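Local coordinates for protein glutamine cyclotransferase (PDB 6QRO) that probably converts N-terminal glutamine of peptides to pyroglutamate, as a zinc-binding glutaminyl cyclase related to the M28 zinc peptidases, at residues 90-95 with 160-165; 102-107 with 156-161. One frame throughout, in Å; residues are numbered along the deposited sequence.

Interaction 1: residues 90-95 with 160-165; sequences QNIVGA and IVFFDA
Gln90 gives its backbone N-H to the carboxylate of Asp164, with N to OD2 at 2.8 Å. Asp164 CG stands anti to its own backbone N (chi1 -154°), which sends the carboxylate to Gln90. The bond uses the anti lone pair of OD2, the one turned away from OD1. That oxygen also takes a hydrogen bond from His54, so two donors grip it. The side-chain amide of Gln90 lies alongside the carboxylate, the planes only 13° apart.

Asn91 reaches past the end of strand 157-163. Its OD1 accepts the backbone N-H of Asp164 at 3.2 Å, nearly straight. The same OD1 sits at the edge of the Phe163 ring, 3.7 Å from CD1, and the amide plane stands almost upright to the ring. Asn91 ND2 is bound by Gln75 and by the backbone O of Gly185.

Ile92 and Phe162 form an antiparallel hydrogen-bonded pair, with Ile92 N to Phe162 O at 3.0 Å and Phe162 N to Ile92 O at 2.8 Å. Val93 faces Val161 in a non-hydrogen-bonded pair. Their CG2 methyls meet at 3.9 Å on the opposite face of the sheet from Ile92. Gly94 pairs with Ile160 through two more backbone bonds.

Strand 86-96 runs antiparallel to both 157-163 and 71-80, on the antiparallel side of the mixed central sheet of this M28-type alpha/beta fold. Helix 52-67 packs on Gln90 and Ile92, helix 184-191 on Asn91 and Phe163.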
ATOM      1  N   GLN A  90     -12.164   6.646  -4.291  1.00 15.03           N
ATOM      2  CA  GLN A  90     -11.353   6.943  -5.469  1.00 13.45           C
ATOM      3  C   GLN A  90     -10.193   5.953  -5.493  1.00 11.88           C
ATOM      4  O   GLN A  90      -9.328   6.005  -4.619  1.00  9.81           O
ATOM      5  CB  GLN A  90     -10.806   8.376  -5.485  1.00 14.64           C
ATOM      6  CG  GLN A  90     -11.793   9.518  -5.579  1.00 14.71           C
ATOM      7  CD  GLN A  90     -12.070  10.205  -4.253  1.00 12.88           C
ATOM      8  OE1 GLN A  90     -11.455   9.900  -3.248  1.00 12.72           O
ATOM      9  NE2 GLN A  90     -12.967  11.180  -4.273  1.00 15.88           N
ATOM     10  N   ASN A  91     -10.211   5.008  -6.441  1.00 12.26           N
ATOM     11  CA  ASN A  91      -9.017   4.234  -6.778  1.00 13.41           C
ATOM     12  C   ASN A  91      -8.169   5.046  -7.755  1.00 13.93           C
ATOM     13  O   ASN A  91      -8.655   5.438  -8.824  1.00 11.79           O
ATOM     14  CB  ASN A  91      -9.364   2.886  -7.405  1.00 12.89           C
ATOM     15  CG  ASN A  91     -10.051   1.922  -6.429  1.00 11.04           C
ATOM     16  OD1 ASN A  91      -9.821   1.947  -5.220  1.00  9.78           O
ATOM     17  ND2 ASN A  91     -10.851   1.033  -6.977  1.00 13.43           N
ATOM     18  N   ILE A  92      -6.908   5.290  -7.400  1.00 12.91           N
ATOM     19  CA  ILE A  92      -6.037   6.193  -8.155  1.00 12.07           C
ATOM     20  C   ILE A  92      -4.965   5.368  -8.859  1.00 10.31           C
ATOM     21  O   ILE A  92      -4.152   4.700  -8.206  1.00 10.02           O
ATOM     22  CB  ILE A  92      -5.420   7.267  -7.244  1.00 10.72           C
ATOM     23  CG1 ILE A  92      -6.534   8.006  -6.501  1.00 10.10           C
ATOM     24  CG2 ILE A  92      -4.586   8.252  -8.083  1.00 10.81           C
ATOM     25  CD1 ILE A  92      -6.074   8.781  -5.279  1.00 11.63           C
ATOM     26  N   VAL A  93      -4.969   5.412 -10.190  1.00 11.79           N
ATOM     27  CA  VAL A  93      -4.062   4.627 -11.017  1.00 12.00           C
ATOM     28  C   VAL A  93      -3.165   5.585 -11.790  1.00 12.00           C
ATOM     29  O   VAL A  93      -3.647   6.420 -12.568  1.00 11.38           O
ATOM     30  CB  VAL A  93      -4.804   3.691 -11.989  1.00 14.63           C
ATOM     31  CG1 VAL A  93      -3.783   2.935 -12.873  1.00 13.43           C
ATOM     32  CG2 VAL A  93      -5.677   2.707 -11.238  1.00 11.34           C
ATOM     33  N   GLY A  94      -1.862   5.417 -11.630  1.00 14.82           N
ATOM     34  CA  GLY A  94      -0.915   6.146 -12.441  1.00 13.17           C
ATOM     35  C   GLY A  94      -0.255   5.128 -13.333  1.00 11.04           C
ATOM     36  O   GLY A  94       0.410   4.201 -12.853  1.00 10.82           O
ATOM     37  N   ALA A  95      -0.517   5.240 -14.625  1.00  9.01           N
ATOM     38  CA  ALA A  95       0.016   4.318 -15.614  1.00 12.19           C
ATOM     39  C   ALA A  95       1.187   5.012 -16.288  1.00 12.88           C
ATOM     40  O   ALA A  95       1.011   6.050 -16.935  1.00 14.13           O
ATOM     41  CB  ALA A  95      -1.043   3.919 -16.638  1.00 13.66           C
ATOM     42  N   ILE A 160       1.175   2.394 -11.020  1.00 13.55           N
ATOM     43  CA  ILE A 160       1.104   2.677  -9.595  1.00 10.00           C
ATOM     44  C   ILE A 160      -0.374   2.796  -9.266  1.00 10.35           C
ATOM     45  O   ILE A 160      -1.096   3.582  -9.892  1.00 11.05           O
ATOM     46  CB  ILE A 160       1.895   3.947  -9.222  1.00 10.63           C
ATOM     47  CG1 ILE A 160       3.394   3.718  -9.418  1.00  9.39           C
ATOM     48  CG2 ILE A 160       1.651   4.361  -7.777  1.00  9.68           C
ATOM     49  CD1 ILE A 160       4.268   4.890  -9.025  1.00 10.26           C
ATOM     50  N   VAL A 161      -0.844   1.987  -8.320  1.00 10.56           N
ATOM     51  CA  VAL A 161      -2.264   1.952  -7.972  1.00 10.07           C
ATOM     52  C   VAL A 161      -2.401   2.183  -6.468  1.00  8.78           C
ATOM     53  O   VAL A 161      -1.839   1.428  -5.663  1.00  7.48           O
ATOM     54  CB  VAL A 161      -2.930   0.629  -8.389  1.00 10.12           C
ATOM     55  CG1 VAL A 161      -4.398   0.641  -7.995  1.00  8.73           C
ATOM     56  CG2 VAL A 161      -2.786   0.411  -9.894  1.00 11.05           C
ATOM     57  N   PHE A 162      -3.128   3.236  -6.102  1.00  6.67           N
ATOM     58  CA  PHE A 162      -3.455   3.557  -4.720  1.00  9.04           C
ATOM     59  C   PHE A 162      -4.899   3.136  -4.478  1.00 10.00           C
ATOM     60  O   PHE A 162      -5.822   3.726  -5.045  1.00  9.23           O
ATOM     61  CB  PHE A 162      -3.283   5.050  -4.430  1.00 11.40           C
ATOM     62  CG  PHE A 162      -1.894   5.578  -4.710  1.00  7.22           C
ATOM     63  CD1 PHE A 162      -0.782   4.857  -4.346  1.00  9.06           C
ATOM     64  CD2 PHE A 162      -1.716   6.789  -5.348  1.00  9.06           C
ATOM     65  CE1 PHE A 162       0.501   5.337  -4.598  1.00 11.72           C
ATOM     66  CE2 PHE A 162      -0.440   7.267  -5.619  1.00 10.77           C
ATOM     67  CZ  PHE A 162       0.675   6.531  -5.232  1.00  8.64           C
ATOM     68  N   PHE A 163      -5.095   2.119  -3.648  1.00  9.23           N
ATOM     69  CA  PHE A 163      -6.434   1.596  -3.384  1.00 10.94           C
ATOM     70  C   PHE A 163      -7.113   2.289  -2.202  1.00  8.48           C
ATOM     71  O   PHE A 163      -6.526   2.450  -1.126  1.00  8.90           O
ATOM     72  CB  PHE A 163      -6.379   0.085  -3.153  1.00  8.75           C
ATOM     73  CG  PHE A 163      -6.166  -0.696  -4.415  1.00  9.66           C
ATOM     74  CD1 PHE A 163      -6.993  -0.485  -5.506  1.00  8.66           C
ATOM     75  CD2 PHE A 163      -5.197  -1.663  -4.495  1.00 10.87           C
ATOM     76  CE1 PHE A 163      -6.836  -1.197  -6.663  1.00  8.80           C
ATOM     77  CE2 PHE A 163      -5.024  -2.386  -5.662  1.00 14.40           C
ATOM     78  CZ  PHE A 163      -5.850  -2.147  -6.752  1.00 10.84           C
ATOM     79  N   ASP A 164      -8.370   2.650  -2.399  1.00 11.62           N
ATOM     80  CA  ASP A 164      -9.186   3.293  -1.384  1.00 14.31           C
ATOM     81  C   ASP A 164      -9.940   2.260  -0.547  1.00 14.83           C
ATOM     82  O   ASP A 164     -10.063   1.087  -0.918  1.00 13.44           O
ATOM     83  CB  ASP A 164     -10.180   4.253  -2.045  1.00 11.18           C
ATOM     84  CG  ASP A 164     -10.615   5.377  -1.128  1.00 13.32           C
ATOM     85  OD1 ASP A 164     -10.301   5.331   0.084  1.00 10.85           O
ATOM     86  OD2 ASP A 164     -11.286   6.299  -1.633  1.00 14.29           O
ATOM     87  N   ALA A 165     -10.432   2.722   0.606  1.00 13.47           N
ATOM     88  CA  ALA A 165     -11.414   1.987   1.411  1.00 14.24           C
ATOM     89  C   ALA A 165     -10.933   0.573   1.732  1.00 12.79           C
ATOM     90  O   ALA A 165     -11.725  -0.372   1.786  1.00 12.31           O
ATOM     91  CB  ALA A 165     -12.786   1.962   0.725  1.00 13.21           C
TER

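Interaction 2: residues 102-107 with 156-161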
ATOM      1  N   ARG A 102       4.387  -4.689 -21.590  1.00 17.23           N
ATOM      2  CA  ARG A 102       4.944  -5.443 -20.468  1.00 15.49           C
ATOM      3  C   ARG A 102       4.971  -4.546 -19.236  1.00 16.87           C
ATOM      4  O   ARG A 102       5.672  -3.533 -19.216  1.00 14.98           O
ATOM      5  CB  ARG A 102       6.339  -5.948 -20.832  1.00 21.71           C
ATOM      6  CG  ARG A 102       6.303  -7.063 -21.895  1.00 22.44           C
ATOM      7  CD  ARG A 102       7.690  -7.487 -22.336  1.00 24.32           C
ATOM      8  NE  ARG A 102       8.675  -7.392 -21.268  1.00 23.39           N
ATOM      9  CZ  ARG A 102       8.905  -8.363 -20.391  1.00 26.18           C
ATOM     10  NH1 ARG A 102       9.815  -8.206 -19.433  1.00 23.33           N
ATOM     11  NH2 ARG A 102       8.193  -9.482 -20.452  1.00 26.75           N
ATOM     12  N   ARG A 103       4.192  -4.913 -18.211  1.00 20.02           N
ATOM     13  CA  ARG A 103       3.918  -4.009 -17.103  1.00 15.80           C
ATOM     14  C   ARG A 103       4.036  -4.724 -15.769  1.00 14.80           C
ATOM     15  O   ARG A 103       3.737  -5.914 -15.652  1.00 11.03           O
ATOM     16  CB  ARG A 103       2.516  -3.383 -17.220  1.00 12.85           C
ATOM     17  CG  ARG A 103       2.182  -2.917 -18.621  1.00 16.08           C
ATOM     18  CD  ARG A 103       0.956  -2.017 -18.656  1.00 15.20           C
ATOM     19  NE  ARG A 103       1.224  -0.848 -17.831  1.00 14.33           N
ATOM     20  CZ  ARG A 103       2.077   0.117 -18.158  1.00 16.12           C
ATOM     21  NH1 ARG A 103       2.271   1.130 -17.329  1.00 14.24           N
ATOM     22  NH2 ARG A 103       2.766   0.051 -19.290  1.00 14.93           N
ATOM     23  N   VAL A 104       4.406  -3.947 -14.749  1.00 17.07           N
ATOM     24  CA  VAL A 104       4.431  -4.383 -13.357  1.00 14.87           C
ATOM     25  C   VAL A 104       3.507  -3.489 -12.544  1.00 15.24           C
ATOM     26  O   VAL A 104       3.481  -2.268 -12.733  1.00 15.10           O
ATOM     27  CB  VAL A 104       5.868  -4.379 -12.786  1.00 15.56           C
ATOM     28  CG1 VAL A 104       5.875  -4.429 -11.263  1.00 12.32           C
ATOM     29  CG2 VAL A 104       6.643  -5.572 -13.324  1.00 13.86           C
ATOM     30  N   LEU A 105       2.726  -4.117 -11.661  1.00 12.23           N
ATOM     31  CA  LEU A 105       1.807  -3.429 -10.765  1.00 12.54           C
ATOM     32  C   LEU A 105       2.472  -3.132  -9.423  1.00 13.21           C
ATOM     33  O   LEU A 105       2.987  -4.038  -8.765  1.00 11.64           O
ATOM     34  CB  LEU A 105       0.562  -4.298 -10.583  1.00 10.41           C
ATOM     35  CG  LEU A 105      -0.507  -3.927  -9.576  1.00 10.91           C
ATOM     36  CD1 LEU A 105      -1.137  -2.616  -9.992  1.00 14.46           C
ATOM     37  CD2 LEU A 105      -1.541  -5.056  -9.516  1.00 10.30           C
ATOM     38  N   LEU A 106       2.463  -1.863  -9.019  1.00 10.84           N
ATOM     39  CA  LEU A 106       2.919  -1.452  -7.696  1.00 11.64           C
ATOM     40  C   LEU A 106       1.718  -0.815  -7.017  1.00 11.42           C
ATOM     41  O   LEU A 106       1.069   0.062  -7.603  1.00  9.04           O
ATOM     42  CB  LEU A 106       4.109  -0.484  -7.762  1.00 12.93           C
ATOM     43  CG  LEU A 106       5.344  -0.809  -8.631  1.00 11.34           C
ATOM     44  CD1 LEU A 106       6.331   0.357  -8.617  1.00 14.35           C
ATOM     45  CD2 LEU A 106       6.057  -2.094  -8.241  1.00 11.93           C
ATOM     46  N   PHE A 107       1.358  -1.313  -5.832  1.00  9.58           N
ATOM     47  CA  PHE A 107       0.147  -0.806  -5.211  1.00  9.58           C
ATOM     48  C   PHE A 107       0.265  -0.703  -3.698  1.00  7.59           C
ATOM     49  O   PHE A 107       1.155  -1.272  -3.069  1.00 11.84           O
ATOM     50  CB  PHE A 107      -1.090  -1.636  -5.628  1.00 10.72           C
ATOM     51  CG  PHE A 107      -0.967  -3.137  -5.426  1.00  9.43           C
ATOM     52  CD1 PHE A 107      -0.041  -3.881  -6.116  1.00 10.16           C
ATOM     53  CD2 PHE A 107      -1.886  -3.805  -4.636  1.00 14.99           C
ATOM     54  CE1 PHE A 107       0.023  -5.240  -5.965  1.00 11.00           C
ATOM     55  CE2 PHE A 107      -1.839  -5.173  -4.488  1.00 11.29           C
ATOM     56  CZ  PHE A 107      -0.876  -5.889  -5.148  1.00 12.54           C
ATOM     57  N   ILE A 156      10.464  -1.318 -18.616  1.00 18.43           N
ATOM     58  CA  ILE A 156       9.126  -1.875 -18.558  1.00 17.99           C
ATOM     59  C   ILE A 156       8.150  -0.785 -18.145  1.00 17.94           C
ATOM     60  O   ILE A 156       8.504   0.201 -17.499  1.00 21.89           O
ATOM     61  CB  ILE A 156       9.033  -3.070 -17.584  1.00 17.91           C
ATOM     62  CG1 ILE A 156       9.605  -2.669 -16.215  1.00 18.02           C
ATOM     63  CG2 ILE A 156       9.683  -4.298 -18.173  1.00 17.49           C
ATOM     64  CD1 ILE A 156       9.161  -3.542 -15.059  1.00 14.89           C
ATOM     65  N   GLY A 157       6.885  -0.994 -18.480  1.00 18.01           N
ATOM     66  CA  GLY A 157       5.848  -0.142 -17.952  1.00 20.28           C
ATOM     67  C   GLY A 157       5.614  -0.393 -16.474  1.00 16.66           C
ATOM     68  O   GLY A 157       5.905  -1.466 -15.939  1.00 14.45           O
ATOM     69  N   ILE A 158       5.119   0.646 -15.800  1.00 16.88           N
ATOM     70  CA  ILE A 158       4.805   0.614 -14.377  1.00 14.84           C
ATOM     71  C   ILE A 158       3.421   1.208 -14.159  1.00 13.01           C
ATOM     72  O   ILE A 158       3.136   2.311 -14.636  1.00 12.90           O
ATOM     73  CB  ILE A 158       5.839   1.383 -13.535  1.00 12.29           C
ATOM     74  CG1 ILE A 158       7.188   0.638 -13.501  1.00 15.87           C
ATOM     75  CG2 ILE A 158       5.240   1.733 -12.166  1.00  9.14           C
ATOM     76  CD1 ILE A 158       7.184  -0.704 -12.755  1.00 14.28           C
ATOM     77  N   ASP A 159       2.572   0.479 -13.434  1.00 11.97           N
ATOM     78  CA  ASP A 159       1.281   0.973 -12.976  1.00 12.02           C
ATOM     79  C   ASP A 159       1.375   1.166 -11.475  1.00 12.80           C
ATOM     80  O   ASP A 159       1.643   0.209 -10.735  1.00 15.02           O
ATOM     81  CB  ASP A 159       0.157  -0.009 -13.298  1.00 13.05           C
ATOM     82  CG  ASP A 159      -0.050  -0.216 -14.774  1.00 12.85           C
ATOM     83  OD1 ASP A 159      -0.468   0.729 -15.482  1.00 12.30           O
ATOM     84  OD2 ASP A 159       0.272  -1.326 -15.234  1.00 13.11           O
ATOM     85  N   ILE A 160       1.175   2.394 -11.020  1.00 13.55           N
ATOM     86  CA  ILE A 160       1.104   2.677  -9.595  1.00 10.00           C
ATOM     87  C   ILE A 160      -0.374   2.796  -9.266  1.00 10.35           C
ATOM     88  O   ILE A 160      -1.096   3.582  -9.892  1.00 11.05           O
ATOM     89  CB  ILE A 160       1.895   3.947  -9.222  1.00 10.63           C
ATOM     90  CG1 ILE A 160       3.394   3.718  -9.418  1.00  9.39           C
ATOM     91  CG2 ILE A 160       1.651   4.361  -7.777  1.00  9.68           C
ATOM     92  CD1 ILE A 160       4.268   4.890  -9.025  1.00 10.26           C
ATOM     93  N   VAL A 161      -0.844   1.987  -8.320  1.00 10.56           N
ATOM     94  CA  VAL A 161      -2.264   1.952  -7.972  1.00 10.07           C
ATOM     95  C   VAL A 161      -2.401   2.183  -6.468  1.00  8.78           C
ATOM     96  O   VAL A 161      -1.839   1.428  -5.663  1.00  7.48           O
ATOM     97  CB  VAL A 161      -2.930   0.629  -8.389  1.00 10.12           C
ATOM     98  CG1 VAL A 161      -4.398   0.641  -7.995  1.00  8.73           C
ATOM     99  CG2 VAL A 161      -2.786   0.411  -9.894  1.00 11.05           C
TER
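The Arg103 chain bends at chi3 (60°), which brings NE to the carboxylate of Asp159. The two side chains cross at about a right angle, with guanidinium and carboxylate planes 63° apart.

The result is a salt bridge. Arg103 NE bonds Asp159 OD2 at 2.8 Å, on the syn side but tilted from the carboxylate plane. The bonds from NE and NH1 to OD1 are weak. The guanidinium also lies with one face over Gly157, where NH2 comes 3.4 Å from CA. Gly157 has no side chain to stand in its path.

The backbones pair as parallel strands, with Arg103 beside Gly157 and Phe107 beside Val161. Asp159 makes two backbone bonds to strand 103-107, straddling Leu105. Its N bonds Val104 O at 3.0 Å, and its O accepts Leu106 N at 2.8 Å. Next along, Val161 N bonds Leu106 O.

Val104, Leu106 and Ile158 make one face apolar. Val104 CG2 touches Ile156 CD1 at 3.7 Å, and Val104 CB rests on Ile158 CD1. Leu106 CD1 meets Ile158 CG2 on that same face, against helix 132-151. On the other face, Leu105 and Val161 follow the salt bridge. There Leu105 CD1 presses on Val161 CG2 at 3.4 Å, tighter than usual van der Waals contact.

The buried charges are well compensated. Arg103 NH1 also bonds the backbone O of Phe96, and NH2 bonds the backbone O of Gln97 and Lys100. Tyr198 OH bonds Asp159 OD2. This network ties the end of strand 86-96 and the loop that follows it to the paired strands and would be expected to keep Asp159 ionised.

Interactions 1 and 2 lie on the two edges of strand 157-163 and share Ile160 and Val161. Their centres are about 12 Å apart. Strand 86-96 runs antiparallel to it on one edge, and strand 103-109 runs parallel on the other. The contacts also touch directly: Ala95 CB lies 3.4 Å from Asp159 OD1, and Phe163 CE2 lies 3.6 Å from Phe107 CD2. Interaction 1 is nearer the metal site. The Asp164 side chain is about 12 Å from the zinc ion and about 8 Å from the side chain of Asp167, which binds zinc with Asp134 and His288. Interaction 2 lies away from that site.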